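Side-chain contacts in LRR receptor-like serine/threonine-protein kinase RGI3 (Arabidopsis thaliana, PDB 5HZ0), which acts as a receptor for RGF peptide hormones, which maintain the root stem cell niche, and forms heterodimers with SERK co-receptors once the peptide is bound: residues Leu66-Asp70 against Asn71-Gly75; Ser221-Thr224 against Thr225-Gly228; Lys368-Phe371 against Gly372-Asn375. The protein carries 5 engineered substitutions. All coordinates share one frame; numbering follows the deposited sequence.

Contact 1 (Leu66-Asp70 against Asn71-Gly75)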
ATOM      1  N   LEU A  66      38.920  -7.547 -11.625  1.00 24.63           N
ATOM      2  CA  LEU A  66      38.281  -8.840 -11.854  1.00 23.39           C
ATOM      3  C   LEU A  66      36.771  -8.638 -11.748  1.00 29.31           C
ATOM      4  O   LEU A  66      36.268  -8.297 -10.684  1.00 21.65           O
ATOM      5  CB  LEU A  66      38.758  -9.877 -10.825  1.00 23.92           C
ATOM      6  CG  LEU A  66      38.178 -11.305 -10.874  1.00 24.77           C
ATOM      7  CD1 LEU A  66      38.607 -12.063 -12.137  1.00 26.10           C
ATOM      8  CD2 LEU A  66      38.553 -12.110  -9.625  1.00 25.01           C
ATOM      9  N   ASP A  67      36.048  -8.799 -12.851  1.00 22.87           N
ATOM     10  CA  ASP A  67      34.594  -8.730 -12.789  1.00 28.79           C
ATOM     11  C   ASP A  67      33.976 -10.024 -13.301  1.00 35.36           C
ATOM     12  O   ASP A  67      33.997 -10.313 -14.499  1.00 40.04           O
ATOM     13  CB  ASP A  67      34.065  -7.531 -13.579  1.00 21.50           C
ATOM     14  CG  ASP A  67      32.551  -7.534 -13.709  1.00 41.71           C
ATOM     15  OD1 ASP A  67      31.866  -8.036 -12.802  1.00 46.75           O
ATOM     16  OD2 ASP A  67      32.034  -7.031 -14.723  1.00 42.12           O
ATOM     17  N   LEU A  68      33.453 -10.810 -12.368  1.00 34.68           N
ATOM     18  CA  LEU A  68      32.735 -12.041 -12.669  1.00 32.64           C
ATOM     19  C   LEU A  68      31.218 -11.912 -12.535  1.00 33.30           C
ATOM     20  O   LEU A  68      30.493 -12.911 -12.556  1.00 32.98           O
ATOM     21  CB  LEU A  68      33.319 -13.211 -11.887  1.00 27.65           C
ATOM     22  CG  LEU A  68      34.756 -13.468 -12.367  1.00 32.51           C
ATOM     23  CD1 LEU A  68      35.475 -14.470 -11.470  1.00 39.89           C
ATOM     24  CD2 LEU A  68      34.768 -13.948 -13.813  1.00 26.68           C
ATOM     25  N   SER A  69      30.758 -10.679 -12.337  1.00 27.45           N
ATOM     26  CA  SER A  69      29.369 -10.403 -11.973  1.00 26.99           C
ATOM     27  C   SER A  69      28.330 -10.816 -13.010  1.00 28.55           C
ATOM     28  O   SER A  69      28.636 -11.003 -14.191  1.00 28.83           O
ATOM     29  CB  SER A  69      29.179  -8.921 -11.661  1.00 26.99           C
ATOM     30  OG  SER A  69      29.207  -8.163 -12.858  1.00 27.21           O
ATOM     31  N   ASP A  70      27.100 -10.971 -12.530  1.00 34.23           N
ATOM     32  CA  ASP A  70      25.947 -11.329 -13.357  1.00 36.60           C
ATOM     33  C   ASP A  70      26.088 -12.690 -14.034  1.00 35.35           C
ATOM     34  O   ASP A  70      25.775 -12.847 -15.213  1.00 39.91           O
ATOM     35  CB  ASP A  70      25.641 -10.236 -14.388  1.00 32.70           C
ATOM     36  CG  ASP A  70      24.222 -10.326 -14.918  1.00 34.56           C
ATOM     37  OD1 ASP A  70      23.370 -10.956 -14.232  1.00 28.40           O
ATOM     38  OD2 ASP A  70      23.962  -9.772 -16.013  1.00 36.15           O
ATOM     39  N   ASN A  71      26.561 -13.670 -13.274  1.00 29.48           N
ATOM     40  CA  ASN A  71      26.650 -15.041 -13.743  1.00 31.69           C
ATOM     41  C   ASN A  71      25.936 -15.940 -12.756  1.00 39.77           C
ATOM     42  O   ASN A  71      25.237 -15.469 -11.859  1.00 41.55           O
ATOM     43  CB  ASN A  71      28.105 -15.491 -13.856  1.00 35.03           C
ATOM     44  CG  ASN A  71      28.814 -14.878 -15.027  1.00 35.07           C
ATOM     45  OD1 ASN A  71      28.382 -15.019 -16.166  1.00 39.62           O
ATOM     46  ND2 ASN A  71      29.909 -14.177 -14.754  1.00 34.29           N
ATOM     47  N   SER A  72      26.072 -17.243 -12.961  1.00 41.92           N
ATOM     48  CA  SER A  72      25.574 -18.231 -12.014  1.00 33.08           C
ATOM     49  C   SER A  72      26.566 -18.872 -11.041  1.00 30.38           C
ATOM     50  O   SER A  72      26.228 -19.854 -10.401  1.00 38.49           O
ATOM     51  CB  SER A  72      24.689 -19.257 -12.696  1.00 34.60           C
ATOM     52  OG  SER A  72      23.354 -18.802 -12.613  1.00 36.86           O
ATOM     53  N   LEU A  73      27.789 -18.360 -10.957  1.00 33.94           N
ATOM     54  CA  LEU A  73      28.847 -19.019 -10.174  1.00 37.30           C
ATOM     55  C   LEU A  73      28.442 -19.389  -8.734  1.00 36.84           C
ATOM     56  O   LEU A  73      27.685 -18.670  -8.081  1.00 39.13           O
ATOM     57  CB  LEU A  73      30.116 -18.156 -10.161  1.00 26.33           C
ATOM     58  CG  LEU A  73      30.527 -17.668 -11.553  1.00 38.49           C
ATOM     59  CD1 LEU A  73      31.484 -16.482 -11.461  1.00 37.84           C
ATOM     60  CD2 LEU A  73      31.142 -18.796 -12.379  1.00 38.88           C
ATOM     61  N   SER A  74      28.946 -20.529  -8.264  1.00 34.68           N
ATOM     62  CA  SER A  74      28.571 -21.087  -6.962  1.00 34.68           C
ATOM     63  C   SER A  74      29.803 -21.327  -6.110  1.00 34.20           C
ATOM     64  O   SER A  74      30.907 -20.898  -6.452  1.00 36.22           O
ATOM     65  CB  SER A  74      27.822 -22.419  -7.117  1.00 33.91           C
ATOM     66  OG  SER A  74      26.879 -22.371  -8.173  1.00 38.00           O
ATOM     67  N   GLY A  75      29.601 -22.003  -4.985  1.00 30.84           N
ATOM     68  CA  GLY A  75      30.697 -22.348  -4.105  1.00 31.59           C
ATOM     69  C   GLY A  75      31.206 -21.126  -3.383  1.00 33.21           C
ATOM     70  O   GLY A  75      30.559 -20.077  -3.394  1.00 36.75           O
TER
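N71 turns its side-chain amide back over the chain to meet L68, three residues earlier. N71 ND2 gives a hydrogen bond to L68 O at 2.6 Å, with an N-H...O angle of 142°. The amide comes from above the carbonyl plane of L68, not along a lone pair. CG of N71 lies anti to its own carbonyl carbon (chi1 -73°), and this folds the amide inside the bend, not out to solvent. ND2 also bonds L44 O, and OD1 accepts from L47 N, so both ends of the amide are held by the preceding coil. L73 closes the bend on the apolar side. L73 CD1 packs against L68 CB at 3.8 Å. N71 is the consensus asparagine of the leucine-rich repeat motif (LxxLxLxxN), set just after strand 65-67. Such asparagines line up from coil to coil as a ladder; here N95 takes the next rung and makes weak bonds to N71 N and L68 O. With an alanine here the amide is gone, and L68 O, L44 O and L47 N would probably lose the mate they share, leaving the bend freer to shift. Before the bend, D67 forms an Asx turn. D67 OD1 accepts from S69 N at 2.9 Å, met from above the carboxylate plane. D67 OD1 also takes S69 OG at 2.7 Å, on its syn lone pair. Two donors from one residue thus fix the rotation of the carboxylate. The CB of D70 lies beside N71 N, while its carboxylate OD2 bonds S46 OG in the preceding coil.

Contact 2 (Ser221-Thr224 against Thr225-Gly228)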
ATOM      1  N   SER A 221      16.291   7.619  20.141  1.00  2.00           N
ATOM      2  CA  SER A 221      15.787   8.730  19.364  1.00  6.53           C
ATOM      3  C   SER A 221      16.739   9.111  18.214  1.00 10.16           C
ATOM      4  O   SER A 221      17.839   8.565  18.107  1.00  3.48           O
ATOM      5  CB  SER A 221      15.581   9.932  20.277  1.00 10.19           C
ATOM      6  OG  SER A 221      16.677  10.085  21.146  1.00 16.16           O
ATOM      7  N   ILE A 222      16.302  10.057  17.381  1.00 14.25           N
ATOM      8  CA  ILE A 222      17.088  10.550  16.245  1.00 13.70           C
ATOM      9  C   ILE A 222      18.119  11.535  16.769  1.00  9.18           C
ATOM     10  O   ILE A 222      17.767  12.566  17.347  1.00  6.51           O
ATOM     11  CB  ILE A 222      16.189  11.229  15.168  1.00  2.00           C
ATOM     12  CG1 ILE A 222      15.217  10.205  14.587  1.00  2.00           C
ATOM     13  CG2 ILE A 222      17.039  11.804  14.041  1.00  2.00           C
ATOM     14  CD1 ILE A 222      13.910  10.779  14.149  1.00  2.00           C
ATOM     15  N   PRO A 223      19.403  11.199  16.615  1.00  6.45           N
ATOM     16  CA  PRO A 223      20.422  12.065  17.212  1.00  4.16           C
ATOM     17  C   PRO A 223      20.381  13.491  16.676  1.00 13.48           C
ATOM     18  O   PRO A 223      20.274  13.733  15.481  1.00 24.29           O
ATOM     19  CB  PRO A 223      21.743  11.367  16.865  1.00  2.00           C
ATOM     20  CG  PRO A 223      21.394  10.337  15.837  1.00  9.24           C
ATOM     21  CD  PRO A 223      19.971   9.945  16.099  1.00  3.77           C
ATOM     22  N   THR A 224      20.433  14.434  17.601  1.00 11.11           N
ATOM     23  CA  THR A 224      20.459  15.844  17.290  1.00  9.82           C
ATOM     24  C   THR A 224      21.619  16.211  16.343  1.00 12.65           C
ATOM     25  O   THR A 224      21.482  17.092  15.491  1.00 13.11           O
ATOM     26  CB  THR A 224      20.561  16.641  18.597  1.00  8.46           C
ATOM     27  OG1 THR A 224      19.373  16.422  19.366  1.00 13.64           O
ATOM     28  CG2 THR A 224      20.659  18.112  18.310  1.00 12.95           C
ATOM     29  N   THR A 225      22.737  15.504  16.483  1.00  2.00           N
ATOM     30  CA  THR A 225      23.924  15.722  15.683  1.00  2.00           C
ATOM     31  C   THR A 225      23.680  15.614  14.184  1.00 10.65           C
ATOM     32  O   THR A 225      24.451  16.146  13.386  1.00  9.21           O
ATOM     33  CB  THR A 225      24.993  14.715  16.022  1.00  4.16           C
ATOM     34  OG1 THR A 225      24.463  13.395  15.834  1.00  5.12           O
ATOM     35  CG2 THR A 225      25.425  14.888  17.461  1.00 12.77           C
ATOM     36  N   ILE A 226      22.612  14.921  13.806  1.00 10.32           N
ATOM     37  CA  ILE A 226      22.253  14.799  12.402  1.00 13.36           C
ATOM     38  C   ILE A 226      21.985  16.173  11.748  1.00 11.96           C
ATOM     39  O   ILE A 226      22.127  16.330  10.542  1.00 12.03           O
ATOM     40  CB  ILE A 226      21.109  13.766  12.207  1.00  5.62           C
ATOM     41  CG1 ILE A 226      21.693  12.364  12.311  1.00  7.97           C
ATOM     42  CG2 ILE A 226      20.423  13.917  10.859  1.00  8.72           C
ATOM     43  CD1 ILE A 226      21.097  11.386  11.338  1.00 13.74           C
ATOM     44  N   GLY A 227      21.678  17.181  12.554  1.00 10.55           N
ATOM     45  CA  GLY A 227      21.449  18.517  12.020  1.00 15.98           C
ATOM     46  C   GLY A 227      22.729  19.261  11.649  1.00 21.92           C
ATOM     47  O   GLY A 227      22.689  20.343  11.067  1.00 27.16           O
ATOM     48  N   GLY A 228      23.876  18.691  11.994  1.00 24.26           N
ATOM     49  CA  GLY A 228      25.141  19.327  11.689  1.00  2.00           C
ATOM     50  C   GLY A 228      25.728  18.738  10.428  1.00 10.63           C
ATOM     51  O   GLY A 228      26.858  19.057  10.059  1.00  7.46           O
TER
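The Ile-Pro signature of a plant leucine-rich repeat leads here into a short 3-10 turn, where P223 and T224 meet T225, I226 and G227. The turn lies between strands 210-212 and 234-236, on the return path of the coil. Three successive backbone bonds build it, each joining residues three apart. I226 N donates to P223 O at 3.1 Å, with an N-H...O angle of 159°. G227 N donates to T224 O at 2.9 Å and is straighter, at 169°. G228 N then reaches T225 O at 3.0 Å. The side chains pack along the turn. The proline ring of P223 and the side chain of I226 cross at a slant, with CG of P223 4.1 Å from CG1 of I226. The CB of I226 sits 3.4 Å from P223 O, so the carbonyl is flanked by both the amide and the side chain of the same residue. P223 also packs on I198 and D200 of the coil before, while I222 touches P247 of the coil after. T224 lies on the exposed side and brushes E249. T225 turns its hydroxyl toward the preceding coil. OG1 stands between the backbone N and the carbonyl carbon (chi1 57°), which points it back at the proline. T225 OG1 bonds D200 O, tying this turn to the preceding coil, and rests 3.5 Å from P223 CB.

Contact 3 (Lys368-Phe371 against Gly372-Asn375). With NAG (2-acetamido-2-deoxy-beta-D-glucopyranose), chain C.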
ATOM      1  N   LYS A 368     -16.155  24.917  -2.063  1.00  7.00           N
ATOM      2  CA  LYS A 368     -16.444  24.686  -3.472  1.00  3.27           C
ATOM      3  C   LYS A 368     -15.156  24.622  -4.281  1.00  7.47           C
ATOM      4  O   LYS A 368     -15.024  23.818  -5.210  1.00  3.26           O
ATOM      5  CB  LYS A 368     -17.364  25.803  -3.987  1.00 24.16           C
ATOM      6  CG  LYS A 368     -18.677  25.898  -3.164  1.00 71.19           C
ATOM      7  CD  LYS A 368     -19.814  26.621  -3.928  1.00 66.29           C
ATOM      8  CE  LYS A 368     -21.204  26.102  -3.504  1.00 57.54           C
ATOM      9  NZ  LYS A 368     -22.306  26.689  -4.337  1.00 50.90           N
ATOM     10  N   GLU A 369     -14.190  25.439  -3.883  1.00  2.96           N
ATOM     11  CA  GLU A 369     -12.992  25.644  -4.679  1.00  9.48           C
ATOM     12  C   GLU A 369     -12.167  24.374  -4.821  1.00  8.59           C
ATOM     13  O   GLU A 369     -11.482  24.183  -5.810  1.00 15.83           O
ATOM     14  CB  GLU A 369     -12.149  26.809  -4.122  1.00  6.61           C
ATOM     15  CG  GLU A 369     -12.870  28.159  -4.114  1.00  5.98           C
ATOM     16  CD  GLU A 369     -13.660  28.418  -2.828  1.00 19.39           C
ATOM     17  OE1 GLU A 369     -14.066  27.445  -2.143  1.00 13.94           O
ATOM     18  OE2 GLU A 369     -13.869  29.607  -2.490  1.00 24.30           O
ATOM     19  N   ILE A 370     -12.247  23.490  -3.845  1.00 10.32           N
ATOM     20  CA  ILE A 370     -11.472  22.261  -3.909  1.00  9.46           C
ATOM     21  C   ILE A 370     -11.885  21.409  -5.111  1.00 11.92           C
ATOM     22  O   ILE A 370     -11.083  20.654  -5.655  1.00  8.05           O
ATOM     23  CB  ILE A 370     -11.554  21.476  -2.582  1.00 14.20           C
ATOM     24  CG1 ILE A 370     -10.154  21.289  -2.001  1.00 19.19           C
ATOM     25  CG2 ILE A 370     -12.232  20.134  -2.766  1.00 15.96           C
ATOM     26  CD1 ILE A 370      -9.515  22.570  -1.506  1.00 20.65           C
ATOM     27  N   PHE A 371     -13.130  21.569  -5.549  1.00 19.76           N
ATOM     28  CA  PHE A 371     -13.638  20.810  -6.689  1.00 19.48           C
ATOM     29  C   PHE A 371     -13.199  21.443  -8.023  1.00 20.24           C
ATOM     30  O   PHE A 371     -13.437  20.894  -9.102  1.00 16.00           O
ATOM     31  CB  PHE A 371     -15.167  20.681  -6.610  1.00 17.72           C
ATOM     32  CG  PHE A 371     -15.650  19.737  -5.526  1.00 21.38           C
ATOM     33  CD1 PHE A 371     -15.519  18.358  -5.672  1.00 23.21           C
ATOM     34  CD2 PHE A 371     -16.255  20.223  -4.379  1.00 21.04           C
ATOM     35  CE1 PHE A 371     -15.971  17.488  -4.695  1.00 16.93           C
ATOM     36  CE2 PHE A 371     -16.714  19.349  -3.394  1.00 21.18           C
ATOM     37  CZ  PHE A 371     -16.568  17.983  -3.555  1.00 16.22           C
ATOM     38  N   GLY A 372     -12.552  22.601  -7.939  1.00 20.92           N
ATOM     39  CA  GLY A 372     -11.997  23.246  -9.115  1.00 16.26           C
ATOM     40  C   GLY A 372     -10.670  22.637  -9.544  1.00 16.52           C
ATOM     41  O   GLY A 372     -10.139  22.975 -10.603  1.00 14.57           O
ATOM     42  N   LEU A 373     -10.119  21.738  -8.729  1.00 12.02           N
ATOM     43  CA  LEU A 373      -8.855  21.112  -9.089  1.00  7.15           C
ATOM     44  C   LEU A 373      -9.064  20.157 -10.272  1.00 10.61           C
ATOM     45  O   LEU A 373      -9.905  19.252 -10.220  1.00  8.81           O
ATOM     46  CB  LEU A 373      -8.217  20.422  -7.879  1.00  6.41           C
ATOM     47  CG  LEU A 373      -7.946  21.372  -6.698  1.00  9.00           C
ATOM     48  CD1 LEU A 373      -7.651  20.624  -5.407  1.00  3.97           C
ATOM     49  CD2 LEU A 373      -6.809  22.315  -7.013  1.00  5.66           C
ATOM     50  N   ARG A 374      -8.324  20.395 -11.355  1.00 19.09           N
ATOM     51  CA  ARG A 374      -8.528  19.650 -12.594  1.00 21.60           C
ATOM     52  C   ARG A 374      -7.711  18.369 -12.592  1.00 17.64           C
ATOM     53  O   ARG A 374      -7.934  17.467 -13.402  1.00 15.10           O
ATOM     54  CB  ARG A 374      -8.201  20.524 -13.818  1.00 25.76           C
ATOM     55  CG  ARG A 374      -9.249  21.615 -14.097  1.00 36.41           C
ATOM     56  CD  ARG A 374      -8.860  22.563 -15.241  1.00 49.78           C
ATOM     57  NE  ARG A 374      -8.331  21.860 -16.409  1.00 54.52           N
ATOM     58  CZ  ARG A 374      -7.048  21.858 -16.758  1.00 52.92           C
ATOM     59  NH1 ARG A 374      -6.162  22.531 -16.037  1.00 47.05           N
ATOM     60  NH2 ARG A 374      -6.650  21.184 -17.827  1.00 56.25           N
ATOM     61  N   ASN A 375      -6.727  18.313 -11.704  1.00 19.40           N
ATOM     62  CA  ASN A 375      -5.938  17.094 -11.526  1.00 22.58           C
ATOM     63  C   ASN A 375      -6.225  16.182 -10.310  1.00 14.44           C
ATOM     64  O   ASN A 375      -5.524  15.198 -10.099  1.00 15.15           O
ATOM     65  CB  ASN A 375      -4.446  17.368 -11.734  1.00 32.24           C
ATOM     66  CG  ASN A 375      -4.011  17.084 -13.152  1.00 38.39           C
ATOM     67  OD1 ASN A 375      -3.271  17.865 -13.766  1.00 43.15           O
ATOM     68  ND2 ASN A 375      -4.470  15.955 -13.689  1.00 37.91           N
TER
HETATM   69  C1  NAG C   1     -17.171  25.457 -11.796  1.00 17.02           C
HETATM   70  C2  NAG C   1     -16.610  26.653 -11.027  1.00 19.29           C
HETATM   71  C3  NAG C   1     -17.526  27.871 -11.097  1.00 24.83           C
HETATM   72  C4  NAG C   1     -17.873  28.151 -12.556  1.00 29.70           C
HETATM   73  C5  NAG C   1     -18.496  26.889 -13.145  1.00 29.39           C
HETATM   74  C6  NAG C   1     -19.010  27.113 -14.565  1.00 29.34           C
HETATM   75  C7  NAG C   1     -15.145  26.196  -9.157  1.00 19.29           C
HETATM   76  C8  NAG C   1     -15.013  25.953  -7.680  1.00 21.33           C
HETATM   77  N2  NAG C   1     -16.377  26.308  -9.640  1.00 16.05           N
HETATM   78  O3  NAG C   1     -16.911  28.981 -10.464  1.00 21.11           O
HETATM   79  O4  NAG C   1     -18.775  29.229 -12.682  1.00 31.84           O
HETATM   80  O5  NAG C   1     -17.569  25.822 -13.103  1.00 22.60           O
HETATM   81  O6  NAG C   1     -18.164  28.010 -15.256  1.00 36.23           O
HETATM   82  O7  NAG C   1     -14.146  26.270  -9.863  1.00 21.63           O
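E369 O accepts the shortest sound hydrogen bond across this turn, from G372 N at 2.9 Å. The N-H...O angle is 151°. One step earlier F371 N bonds K368 O at 3.0 Å. One step later L373 N reaches I370 O, but this bond is weak at 3.4 Å. The chain is leaving the turn at that point. L373 still covers the I370 carbonyl with its side chain. L373 CG and L373 CD1 both lie against I370 O, CD1 at 3.4 Å. L373 CD1 also comes alongside CG1 of I370 at 4.3 Å, a looser apolar touch. The CG of L373 lies anti to its carbonyl carbon (chi1 -59°), and this brings the branches back over the turn. The segment is the 3-10 turn of a leucine-rich repeat, followed by strand 378-380 of the next repeat. I370 and F371 both face inward and rest on L379 of that strand. F371 and G372 meet mainly through backbone, with F371 CB 3.5 Å from G372 N, while the F371 side chain is buried against L379 and I394. On the outer side a GlcNAc of the glycan at N396 lies over the turn. The acetyl methyl NAG C8 sits 3.6 Å from E369 CA, and the acetyl oxygen NAG O7 is 3.8 Å from G372 CA. With no side chain, G372 lets the acetamide lie close to the backbone. D393 OD2 hydrogen-bonds the sugar, and D393 OD1 makes a long, weak ion pair with K368 NZ. G372 O accepts from R350 NH2.

In the fold
The three contacts lie in series along one leucine-rich repeat solenoid, the predicted extracellular part of the receptor. Contact 1 leaves strand 65-67 near the N-terminal end. Contacts 2 and 3 are both 3-10 turns on return paths, before strands 234-236 and 378-380. Their centres are about 40 Å apart from contact 1 to 2 and from 2 to 3, and about 55 Å from 1 to 3. None touches another; the nearest atoms are at least about 31 Å apart. Contact 2 falls between the peptide-recognition residues Y214 and D260, and contact 3 between Y359 and K378. Both thus belong to coils that carry the hormone-binding surface, while contact 1 precedes it.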